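Side-chain contacts in protein Pcdhgb2 (Mus musculus, PDB 5SZR), which probably mediates calcium-dependent cell adhesion and may help establish and maintain specific neuronal connections in the brain: residues V222-N227 with T232-V237; F267-Q272 with F278-F283; D284-R289 with R318-P323. One frame throughout, in Å; residues are numbered along the deposited sequence.

Contact 1 (V222-N227 with T232-V237). With CA (calcium ion), chain P; CA (calcium ion), chain Q; MAN (alpha-D-mannopyranose), chain T.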
loop_
_atom_site.group_PDB
_atom_site.type_symbol
_atom_site.label_atom_id
_atom_site.label_comp_id
_atom_site.label_asym_id
_atom_site.label_seq_id
_atom_site.Cartn_x
_atom_site.Cartn_y
_atom_site.Cartn_z
ATOM N N VAL A 222 -20.061 -18.127 -8.505
ATOM C CA VAL A 222 -21.264 -17.404 -8.112
ATOM C C VAL A 222 -22.478 -18.294 -8.333
ATOM O O VAL A 222 -22.572 -18.984 -9.354
ATOM C CB VAL A 222 -21.400 -16.085 -8.901
ATOM C CG1 VAL A 222 -22.612 -15.295 -8.425
ATOM C CG2 VAL A 222 -20.128 -15.262 -8.765
ATOM N N HIS A 223 -23.405 -18.276 -7.377
ATOM C CA HIS A 223 -24.683 -18.971 -7.484
ATOM C C HIS A 223 -25.797 -17.946 -7.646
ATOM O O HIS A 223 -25.861 -16.974 -6.887
ATOM C CB HIS A 223 -24.954 -19.835 -6.250
ATOM C CG HIS A 223 -24.071 -21.038 -6.137
ATOM N ND1 HIS A 223 -22.797 -20.982 -5.617
ATOM C CD2 HIS A 223 -24.283 -22.335 -6.467
ATOM C CE1 HIS A 223 -22.260 -22.188 -5.635
ATOM N NE2 HIS A 223 -23.141 -23.028 -6.147
ATOM N N VAL A 224 -26.669 -18.157 -8.632
ATOM C CA VAL A 224 -27.800 -17.266 -8.891
ATOM C C VAL A 224 -29.047 -18.115 -9.104
ATOM O O VAL A 224 -29.096 -18.932 -10.031
ATOM C CB VAL A 224 -27.572 -16.359 -10.112
ATOM C CG1 VAL A 224 -28.654 -15.293 -10.182
ATOM C CG2 VAL A 224 -26.198 -15.729 -10.076
ATOM N N ALA A 225 -30.058 -17.906 -8.265
ATOM C CA ALA A 225 -31.306 -18.637 -8.412
ATOM C C ALA A 225 -32.012 -18.227 -9.698
ATOM O O ALA A 225 -32.093 -17.043 -10.036
ATOM C CB ALA A 225 -32.223 -18.398 -7.212
ATOM N N GLU A 226 -32.502 -19.233 -10.413
ATOM C CA GLU A 226 -33.307 -19.050 -11.612
ATOM C C GLU A 226 -34.432 -18.051 -11.383
ATOM O O GLU A 226 -34.873 -17.834 -10.249
ATOM C CB GLU A 226 -33.865 -20.413 -12.018
ATOM C CG GLU A 226 -34.745 -20.482 -13.223
ATOM C CD GLU A 226 -35.109 -21.914 -13.529
ATOM O OE1 GLU A 226 -35.451 -22.659 -12.587
ATOM O OE2 GLU A 226 -35.004 -22.307 -14.704
ATOM N N ASN A 227 -34.889 -17.437 -12.478
ATOM C CA ASN A 227 -36.043 -16.540 -12.503
ATOM C C ASN A 227 -35.802 -15.262 -11.710
ATOM O O ASN A 227 -36.754 -14.580 -11.310
ATOM C CB ASN A 227 -37.311 -17.246 -12.012
ATOM C CG ASN A 227 -37.620 -18.491 -12.818
ATOM O OD1 ASN A 227 -37.417 -18.521 -14.030
ATOM N ND2 ASN A 227 -38.103 -19.530 -12.145
ATOM N N THR A 232 -30.494 -7.760 -11.269
ATOM C CA THR A 232 -30.217 -8.269 -9.931
ATOM C C THR A 232 -28.712 -8.372 -9.727
ATOM O O THR A 232 -28.024 -9.065 -10.484
ATOM C CB THR A 232 -30.859 -9.640 -9.720
ATOM O OG1 THR A 232 -32.276 -9.546 -9.901
ATOM C CG2 THR A 232 -30.560 -10.152 -8.321
ATOM N N SER A 233 -28.210 -7.688 -8.704
ATOM C CA SER A 233 -26.800 -7.788 -8.347
ATOM C C SER A 233 -26.491 -9.191 -7.833
ATOM O O SER A 233 -27.038 -9.620 -6.811
ATOM C CB SER A 233 -26.453 -6.736 -7.295
ATOM O OG SER A 233 -25.238 -7.052 -6.627
ATOM N N ILE A 234 -25.608 -9.900 -8.533
ATOM C CA ILE A 234 -25.319 -11.291 -8.213
ATOM C C ILE A 234 -23.947 -11.498 -7.571
ATOM O O ILE A 234 -23.730 -12.555 -6.960
ATOM C CB ILE A 234 -25.460 -12.194 -9.456
ATOM C CG1 ILE A 234 -24.387 -11.864 -10.498
ATOM C CG2 ILE A 234 -26.854 -12.076 -10.056
ATOM C CD1 ILE A 234 -24.551 -12.632 -11.798
ATOM N N ALA A 235 -23.023 -10.546 -7.691
ATOM C CA ALA A 235 -21.696 -10.673 -7.093
ATOM C C ALA A 235 -20.993 -9.323 -7.166
ATOM O O ALA A 235 -21.437 -8.407 -7.864
ATOM C CB ALA A 235 -20.855 -11.750 -7.785
ATOM N N GLN A 236 -19.878 -9.217 -6.444
ATOM C CA GLN A 236 -19.060 -8.006 -6.454
ATOM C C GLN A 236 -17.590 -8.396 -6.426
ATOM O O GLN A 236 -17.107 -8.925 -5.419
ATOM C CB GLN A 236 -19.393 -7.096 -5.272
ATOM C CG GLN A 236 -18.627 -5.784 -5.295
ATOM C CD GLN A 236 -19.132 -4.791 -4.266
ATOM O OE1 GLN A 236 -19.889 -5.145 -3.356
ATOM N NE2 GLN A 236 -18.718 -3.535 -4.407
ATOM N N VAL A 237 -16.887 -8.133 -7.523
ATOM C CA VAL A 237 -15.443 -8.327 -7.572
ATOM C C VAL A 237 -14.761 -7.104 -6.976
ATOM O O VAL A 237 -15.298 -5.992 -7.002
ATOM C CB VAL A 237 -14.969 -8.591 -9.016
ATOM C CG1 VAL A 237 -15.644 -9.831 -9.581
ATOM C CG2 VAL A 237 -15.234 -7.378 -9.898
HETATM CA CA CA P . -37.107 -22.414 -15.607
HETATM CA CA CA Q . -36.491 -25.267 -12.953
HETATM C C1 MAN T . -25.075 -6.204 -5.472
HETATM C C2 MAN T . -23.684 -6.704 -5.053
HETATM C C3 MAN T . -23.771 -8.163 -4.614
HETATM C C4 MAN T . -24.874 -8.367 -3.555
HETATM C C5 MAN T . -26.207 -7.807 -4.058
HETATM C C6 MAN T . -27.306 -7.822 -3.016
HETATM O O2 MAN T . -23.187 -5.979 -3.922
HETATM O O3 MAN T . -22.515 -8.636 -4.125
HETATM O O4 MAN T . -25.037 -9.749 -3.296
HETATM O O5 MAN T . -26.042 -6.427 -4.485
HETATM O O6 MAN T . -28.453 -7.197 -3.597
HETATM O O HOH W 1 -37.472 -20.120 -16.207
HETATM O O HOH W 2 -39.049 -23.341 -17.054
#

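Contact 2 (F267-Q272 with F278-F283)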
loop_
_atom_site.group_PDB
_atom_site.type_symbol
_atom_site.label_atom_id
_atom_site.label_comp_id
_atom_site.label_asym_id
_atom_site.label_seq_id
_atom_site.Cartn_x
_atom_site.Cartn_y
_atom_site.Cartn_z
ATOM N N PHE A 267 -26.680 -10.840 -20.793
ATOM C CA PHE A 267 -26.645 -11.726 -19.633
ATOM C C PHE A 267 -26.131 -11.024 -18.382
ATOM O O PHE A 267 -26.821 -10.982 -17.358
ATOM C CB PHE A 267 -25.783 -12.959 -19.932
ATOM C CG PHE A 267 -26.502 -14.030 -20.699
ATOM C CD1 PHE A 267 -26.868 -15.213 -20.082
ATOM C CD2 PHE A 267 -26.818 -13.849 -22.032
ATOM C CE1 PHE A 267 -27.533 -16.201 -20.787
ATOM C CE2 PHE A 267 -27.483 -14.832 -22.740
ATOM C CZ PHE A 267 -27.839 -16.010 -22.116
ATOM N N VAL A 268 -24.916 -10.481 -18.440
ATOM C CA VAL A 268 -24.262 -9.917 -17.268
ATOM C C VAL A 268 -23.511 -8.652 -17.655
ATOM O O VAL A 268 -23.087 -8.478 -18.802
ATOM C CB VAL A 268 -23.299 -10.925 -16.604
ATOM C CG1 VAL A 268 -24.079 -12.067 -15.960
ATOM C CG2 VAL A 268 -22.313 -11.457 -17.628
ATOM N N SER A 269 -23.362 -7.763 -16.678
ATOM C CA SER A 269 -22.518 -6.585 -16.790
ATOM C C SER A 269 -21.858 -6.355 -15.442
ATOM O O SER A 269 -22.234 -6.960 -14.434
ATOM C CB SER A 269 -23.317 -5.348 -17.212
ATOM O OG SER A 269 -24.198 -4.954 -16.175
ATOM N N VAL A 270 -20.867 -5.469 -15.420
ATOM C CA VAL A 270 -20.217 -5.075 -14.178
ATOM C C VAL A 270 -20.154 -3.557 -14.128
ATOM O O VAL A 270 -19.904 -2.899 -15.144
ATOM C CB VAL A 270 -18.814 -5.708 -14.035
ATOM C CG1 VAL A 270 -17.825 -5.099 -15.018
ATOM C CG2 VAL A 270 -18.320 -5.582 -12.608
ATOM N N ASN A 271 -20.437 -2.999 -12.954
ATOM C CA ASN A 271 -20.282 -1.566 -12.761
ATOM C C ASN A 271 -18.795 -1.229 -12.684
ATOM O O ASN A 271 -18.054 -1.828 -11.899
ATOM C CB ASN A 271 -21.004 -1.120 -11.492
ATOM C CG ASN A 271 -20.922 0.375 -11.272
ATOM O OD1 ASN A 271 -19.899 0.895 -10.821
ATOM N ND2 ASN A 271 -22.006 1.078 -11.585
ATOM N N GLN A 272 -18.355 -0.278 -13.511
ATOM C CA GLN A 272 -16.923 -0.053 -13.692
ATOM C C GLN A 272 -16.240 0.511 -12.448
ATOM O O GLN A 272 -15.017 0.386 -12.320
ATOM C CB GLN A 272 -16.683 0.887 -14.873
ATOM C CG GLN A 272 -17.057 2.333 -14.588
ATOM C CD GLN A 272 -16.522 3.296 -15.630
ATOM O OE1 GLN A 272 -15.820 2.896 -16.561
ATOM N NE2 GLN A 272 -16.850 4.574 -15.477
ATOM N N PHE A 278 -24.045 -7.485 -12.304
ATOM C CA PHE A 278 -25.495 -7.579 -12.423
ATOM C C PHE A 278 -25.879 -8.655 -13.424
ATOM O O PHE A 278 -25.231 -8.811 -14.463
ATOM C CB PHE A 278 -26.113 -6.256 -12.883
ATOM C CG PHE A 278 -25.927 -5.126 -11.920
ATOM C CD1 PHE A 278 -26.907 -4.826 -10.988
ATOM C CD2 PHE A 278 -24.772 -4.351 -11.957
ATOM C CE1 PHE A 278 -26.740 -3.779 -10.101
ATOM C CE2 PHE A 278 -24.599 -3.300 -11.072
ATOM C CZ PHE A 278 -25.585 -3.013 -10.141
ATOM N N ALA A 279 -26.950 -9.383 -13.112
ATOM C CA ALA A 279 -27.610 -10.230 -14.096
ATOM C C ALA A 279 -28.543 -9.361 -14.925
ATOM O O ALA A 279 -29.437 -8.706 -14.378
ATOM C CB ALA A 279 -28.379 -11.357 -13.410
ATOM N N GLN A 280 -28.330 -9.339 -16.240
ATOM C CA GLN A 280 -29.092 -8.474 -17.129
ATOM C C GLN A 280 -30.398 -9.097 -17.605
ATOM O O GLN A 280 -31.175 -8.421 -18.287
ATOM C CB GLN A 280 -28.239 -8.093 -18.344
ATOM C CG GLN A 280 -26.873 -7.516 -17.988
ATOM C CD GLN A 280 -26.913 -6.027 -17.708
ATOM O OE1 GLN A 280 -26.452 -5.223 -18.519
ATOM N NE2 GLN A 280 -27.461 -5.650 -16.557
ATOM N N ARG A 281 -30.654 -10.358 -17.269
ATOM C CA ARG A 281 -31.870 -11.033 -17.695
ATOM C C ARG A 281 -32.256 -12.067 -16.652
ATOM O O ARG A 281 -31.452 -12.448 -15.799
ATOM C CB ARG A 281 -31.692 -11.711 -19.055
ATOM C CG ARG A 281 -30.699 -12.864 -19.026
ATOM C CD ARG A 281 -30.928 -13.832 -20.177
ATOM N NE ARG A 281 -30.810 -13.183 -21.479
ATOM C CZ ARG A 281 -30.777 -13.837 -22.635
ATOM N NH1 ARG A 281 -30.666 -13.169 -23.774
ATOM N NH2 ARG A 281 -30.852 -15.160 -22.650
ATOM N N ALA A 282 -33.501 -12.529 -16.737
ATOM C CA ALA A 282 -33.958 -13.634 -15.905
ATOM C C ALA A 282 -33.352 -14.934 -16.417
ATOM O O ALA A 282 -33.606 -15.338 -17.556
ATOM C CB ALA A 282 -35.484 -13.712 -15.914
ATOM N N PHE A 283 -32.537 -15.580 -15.588
ATOM C CA PHE A 283 -31.933 -16.843 -15.985
ATOM C C PHE A 283 -32.960 -17.972 -15.921
ATOM O O PHE A 283 -33.870 -17.968 -15.088
ATOM C CB PHE A 283 -30.734 -17.165 -15.095
ATOM C CG PHE A 283 -29.611 -16.166 -15.200
ATOM C CD1 PHE A 283 -28.825 -15.873 -14.099
ATOM C CD2 PHE A 283 -29.334 -15.532 -16.400
ATOM C CE1 PHE A 283 -27.782 -14.954 -14.188
ATOM C CE2 PHE A 283 -28.291 -14.613 -16.496
ATOM C CZ PHE A 283 -27.517 -14.326 -15.388
#

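Contact 3 (D284-R289 with R318-P323). With CA (calcium ion), chain Q; CA (calcium ion), chain P; CA (calcium ion), chain R.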
loop_
_atom_site.group_PDB
_atom_site.type_symbol
_atom_site.label_atom_id
_atom_site.label_comp_id
_atom_site.label_asym_id
_atom_site.label_seq_id
_atom_site.Cartn_x
_atom_site.Cartn_y
_atom_site.Cartn_z
ATOM N N ASP A 284 -32.808 -18.942 -16.821
ATOM C CA ASP A 284 -33.684 -20.109 -16.907
ATOM C C ASP A 284 -32.804 -21.349 -16.827
ATOM O O ASP A 284 -32.103 -21.680 -17.791
ATOM C CB ASP A 284 -34.504 -20.076 -18.200
ATOM C CG ASP A 284 -35.393 -21.296 -18.380
ATOM O OD1 ASP A 284 -35.628 -22.045 -17.407
ATOM O OD2 ASP A 284 -35.883 -21.499 -19.513
ATOM N N HIS A 285 -32.835 -22.024 -15.674
ATOM C CA HIS A 285 -31.975 -23.185 -15.452
ATOM C C HIS A 285 -32.197 -24.265 -16.503
ATOM O O HIS A 285 -31.272 -25.020 -16.824
ATOM C CB HIS A 285 -32.217 -23.748 -14.049
ATOM C CG HIS A 285 -31.533 -25.055 -13.789
ATOM N ND1 HIS A 285 -30.246 -25.136 -13.301
ATOM C CD2 HIS A 285 -31.960 -26.330 -13.938
ATOM C CE1 HIS A 285 -29.909 -26.407 -13.165
ATOM N NE2 HIS A 285 -30.931 -27.152 -13.546
ATOM N N GLU A 286 -33.403 -24.347 -17.058
ATOM C CA GLU A 286 -33.693 -25.375 -18.048
ATOM C C GLU A 286 -33.037 -25.090 -19.396
ATOM O O GLU A 286 -32.834 -26.027 -20.175
ATOM C CB GLU A 286 -35.205 -25.531 -18.198
ATOM C CG GLU A 286 -35.861 -26.376 -17.095
ATOM C CD GLU A 286 -35.831 -25.722 -15.719
ATOM O OE1 GLU A 286 -36.218 -24.545 -15.605
ATOM O OE2 GLU A 286 -35.429 -26.392 -14.747
ATOM N N GLN A 287 -32.696 -23.831 -19.687
ATOM C CA GLN A 287 -31.976 -23.507 -20.911
ATOM C C GLN A 287 -30.463 -23.543 -20.713
ATOM O O GLN A 287 -29.746 -24.106 -21.545
ATOM C CB GLN A 287 -32.411 -22.135 -21.440
ATOM C CG GLN A 287 -33.803 -22.123 -22.059
ATOM C CD GLN A 287 -33.939 -23.093 -23.221
ATOM O OE1 GLN A 287 -33.078 -23.150 -24.100
ATOM N NE2 GLN A 287 -35.018 -23.866 -23.224
ATOM N N LEU A 288 -29.964 -22.964 -19.625
ATOM C CA LEU A 288 -28.529 -22.899 -19.385
ATOM C C LEU A 288 -28.248 -23.040 -17.898
ATOM O O LEU A 288 -28.777 -22.276 -17.086
ATOM C CB LEU A 288 -27.946 -21.581 -19.910
ATOM C CG LEU A 288 -26.431 -21.384 -19.812
ATOM C CD1 LEU A 288 -25.688 -22.471 -20.582
ATOM C CD2 LEU A 288 -26.070 -20.008 -20.337
ATOM N N ARG A 289 -27.408 -24.012 -17.550
ATOM C CA ARG A 289 -27.086 -24.281 -16.157
ATOM C C ARG A 289 -25.897 -23.478 -15.653
ATOM O O ARG A 289 -25.798 -23.244 -14.443
ATOM C CB ARG A 289 -26.813 -25.778 -15.962
ATOM C CG ARG A 289 -28.039 -26.659 -16.194
ATOM C CD ARG A 289 -27.655 -28.009 -16.781
ATOM N NE ARG A 289 -27.294 -28.992 -15.765
ATOM C CZ ARG A 289 -28.009 -30.079 -15.490
ATOM N NH1 ARG A 289 -29.127 -30.326 -16.159
ATOM N NH2 ARG A 289 -27.606 -30.923 -14.552
ATOM N N ARG A 318 -34.906 -23.924 -9.699
ATOM C CA ARG A 318 -36.103 -23.765 -8.891
ATOM C C ARG A 318 -37.200 -24.686 -9.410
ATOM O O ARG A 318 -37.124 -25.213 -10.524
ATOM C CB ARG A 318 -36.601 -22.316 -8.896
ATOM C CG ARG A 318 -35.819 -21.373 -7.999
ATOM C CD ARG A 318 -36.544 -20.040 -7.876
ATOM N NE ARG A 318 -35.841 -19.103 -7.004
ATOM C CZ ARG A 318 -35.929 -19.111 -5.677
ATOM N NH1 ARG A 318 -35.259 -18.217 -4.960
ATOM N NH2 ARG A 318 -36.687 -20.015 -5.067
ATOM N N ASN A 319 -38.230 -24.874 -8.587
ATOM C CA ASN A 319 -39.353 -25.737 -8.956
ATOM C C ASN A 319 -40.424 -24.913 -9.672
ATOM O O ASN A 319 -41.517 -24.664 -9.162
ATOM C CB ASN A 319 -39.918 -26.440 -7.728
ATOM C CG ASN A 319 -40.871 -27.560 -8.102
ATOM O OD1 ASN A 319 -40.645 -28.262 -9.083
ATOM N ND2 ASN A 319 -41.953 -27.719 -7.335
ATOM N N ASP A 320 -40.089 -24.488 -10.890
ATOM C CA ASP A 320 -41.012 -23.711 -11.707
ATOM C C ASP A 320 -41.684 -24.543 -12.797
ATOM O O ASP A 320 -42.292 -23.979 -13.712
ATOM C CB ASP A 320 -40.296 -22.498 -12.317
ATOM C CG ASP A 320 -39.013 -22.863 -13.045
ATOM O OD1 ASP A 320 -38.520 -23.996 -12.882
ATOM O OD2 ASP A 320 -38.484 -21.997 -13.776
ATOM N N ASN A 321 -41.602 -25.869 -12.713
ATOM C CA ASN A 321 -42.292 -26.755 -13.643
ATOM C C ASN A 321 -43.051 -27.803 -12.845
ATOM O O ASN A 321 -42.458 -28.505 -12.021
ATOM C CB ASN A 321 -41.316 -27.428 -14.608
ATOM C CG ASN A 321 -40.713 -26.453 -15.593
ATOM O OD1 ASN A 321 -41.277 -26.201 -16.660
ATOM N ND2 ASN A 321 -39.558 -25.900 -15.243
ATOM N N ALA A 322 -44.355 -27.900 -13.087
ATOM C CA ALA A 322 -45.144 -28.959 -12.485
ATOM C C ALA A 322 -45.005 -30.237 -13.305
ATOM O O ALA A 322 -44.859 -30.182 -14.529
ATOM C CB ALA A 322 -46.610 -28.560 -12.404
ATOM N N PRO A 323 -45.033 -31.399 -12.654
ATOM C CA PRO A 323 -45.028 -32.654 -13.413
ATOM C C PRO A 323 -46.248 -32.740 -14.316
ATOM O O PRO A 323 -47.299 -32.157 -14.039
ATOM C CB PRO A 323 -45.047 -33.737 -12.327
ATOM C CG PRO A 323 -45.469 -33.047 -11.076
ATOM C CD PRO A 323 -45.044 -31.619 -11.198
HETATM CA CA CA Q . -36.491 -25.267 -12.953
HETATM CA CA CA P . -37.107 -22.414 -15.607
HETATM CA CA CA R . -40.895 -29.811 -10.741
HETATM O O HOH W 2 -39.049 -23.341 -17.054
HETATM O O HOH W 1 -37.472 -20.120 -16.207
#

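Contact 1 (V222-N227 with T232-V237)
V224 and I234 form the tight part of this contact. Their side chains cross at about a right angle. Both methyls of V224, CG1 and CG2, lie 3.7 Å from I234 CG2. I234 sets CG1 between its own backbone N and carbonyl carbon (chi1 67°). From there the extended tail also brings I234 CD1 to 3.9 Å from V224 CG2. V222 continues the packing. Its CG2 methyl meets A235 CB at 3.7 Å, and its CG1 methyl comes to 3.3 Å from the backbone oxygen I234 O. I234 and A235 can both serve this interface because they form a classic beta bulge opposite V277. V222 and V224 are buried, and M311 and V313 of strand 306-316 pack against them too.

No hydrogen bond joins the two segments. The strands run nearly antiparallel (167°), but their axes stay 7.2 Å apart at closest approach.

The other side is looser and faces solvent. S233 lies beyond the apolar contact and carries an O-linked mannose, its OG bonded to MAN C1 at 1.4 Å. The sugar hydroxyl O2 gives a weak hydrogen bond to the amide oxygen of exposed Q236. H223 also points away from the partner strand.

Past the strand end, E226 is fully extended, with CG anti to the backbone N (chi1 179°). This carries its carboxylate to two calcium ions. OE2 binds the chain P ion at 2.3 Å, and OE1 binds the chain Q ion. N227 OD1 accepts from a water on the chain P ion.

Strands 219-225 and 232-240 follow each other in the chain but belong to opposite sheets of the cadherin beta sandwich; the V222, V224, I234 and A235 packing forms part of its core.

Contact 2 (F267-Q272 with F278-F283)
R281 lays its guanidinium flat over one face of the F267 ring. The two centres are 4.0 Å apart and the planes differ by 28°. The cation-pi contact is off-centre: R281 NH2 reaches past the rim, 3.2 Å from F267 CZ. R281 CD lies almost straight above the ring centre and adds a CH-pi contact. R281 CG stands between its backbone N and carbonyl carbon (chi1 66°), and a bend at chi3 turns the guanidinium down onto the ring. R281 NH1 also bonds S266 OG. With an alanine in place of F267, the guanidinium would probably lose its flat support and a gap would open beside F283.

F283 approaches the same phenylalanine obliquely, with CE2 3.9 Å from F267 CD1. V268 comes to the edge of the F283 ring, where CG1 is 4.2 Å from CZ. S269 and F278 lie on the opposite face from V268 and A279. The Q280 side chain bends at chi2 and folds over S269, its OE1 3.4 Å from S269 CB. N271 CB touches the edge of the F278 ring, while N271 OD1 bonds the backbone N of D273 and S274.

Backbone bonds tie the hairpin. S269 N donates to F278 O at 3.1 Å, and F278 N donates to S269 O at 2.8 Å. V268 and A279 form the adjoining non-hydrogen-bonded pair.

Strand 268-270 is outermost in its sheet, and strand 276-279 pairs next with strand 232-240. V268 faces I254, F291 and L293 of the opposing sheet. F283 meets F291 edge-to-face, and F267 also packs on the loop residues L259 and L288.

Contact 3 (D284-R289 with R318-P323)
E286 and D320 face each other across two calcium ions. Metal bonds come first. E286 OE1 bridges both ions, at 2.3 Å from the chain P ion and 2.8 Å from the chain Q ion. E286 OE2 also holds the chain Q ion, at 2.4 Å. A bend at chi2 (68°) turns this carboxylate toward the metals. D320 bridges with separate oxygens: OD2 binds the chain P ion at 2.3 Å, and OD1 binds the chain Q ion at 2.4 Å. D284 OD1 adds a bond to the chain P ion, and R318 O adds one to the chain Q ion. E226 binds both ions, and D317 and D360 bind the chain Q ion. N319 OD1 and N321 O bind a third calcium.

Hydrogen bonds arrange the ligands. E286 N donates to D284 OD1 at 3.2 Å, from well above the carboxylate plane. This is an Asx turn, and it sets two first-shell carboxylates side by side. N227 ND2 bonds D320 OD2. N321 ND2 donates to a water on the chain P ion.

Direct contact is slight. N321 ND2 lies 3.6 Å from E286 OE1 without a hydrogen bond, the amide and carboxylate planes standing steeply to each other.

This chemistry is that of a cadherin interdomain calcium site. Several carboxylates crowd together, and the metal charge probably offsets their repulsion. Without calcium these groups would probably push apart, and the junction between consecutive cadherin domains would be likely to lose its stiffness.

The three contacts follow one cadherin domain from its sandwich core to its calcium-binding end. Contacts 1 and 2 have centres about 9 Å apart and share a sheet. The backbone bond from A279 N to T232 O (2.9 Å) joins their strands, and N227 N lies 2.9 Å from F283 O. Contact 3 is centred about 17 Å from contact 1 and about 20 Å from contact 2. Calcium links contacts 1 and 3: E226 OE2 lies 2.7 Å from E286 OE1 on the same ion. Contact 2 reaches contact 3 through F267 and L288, and the F283 side chain lies about 8 Å from a calcium. The mannose marks the outer side of contact 1.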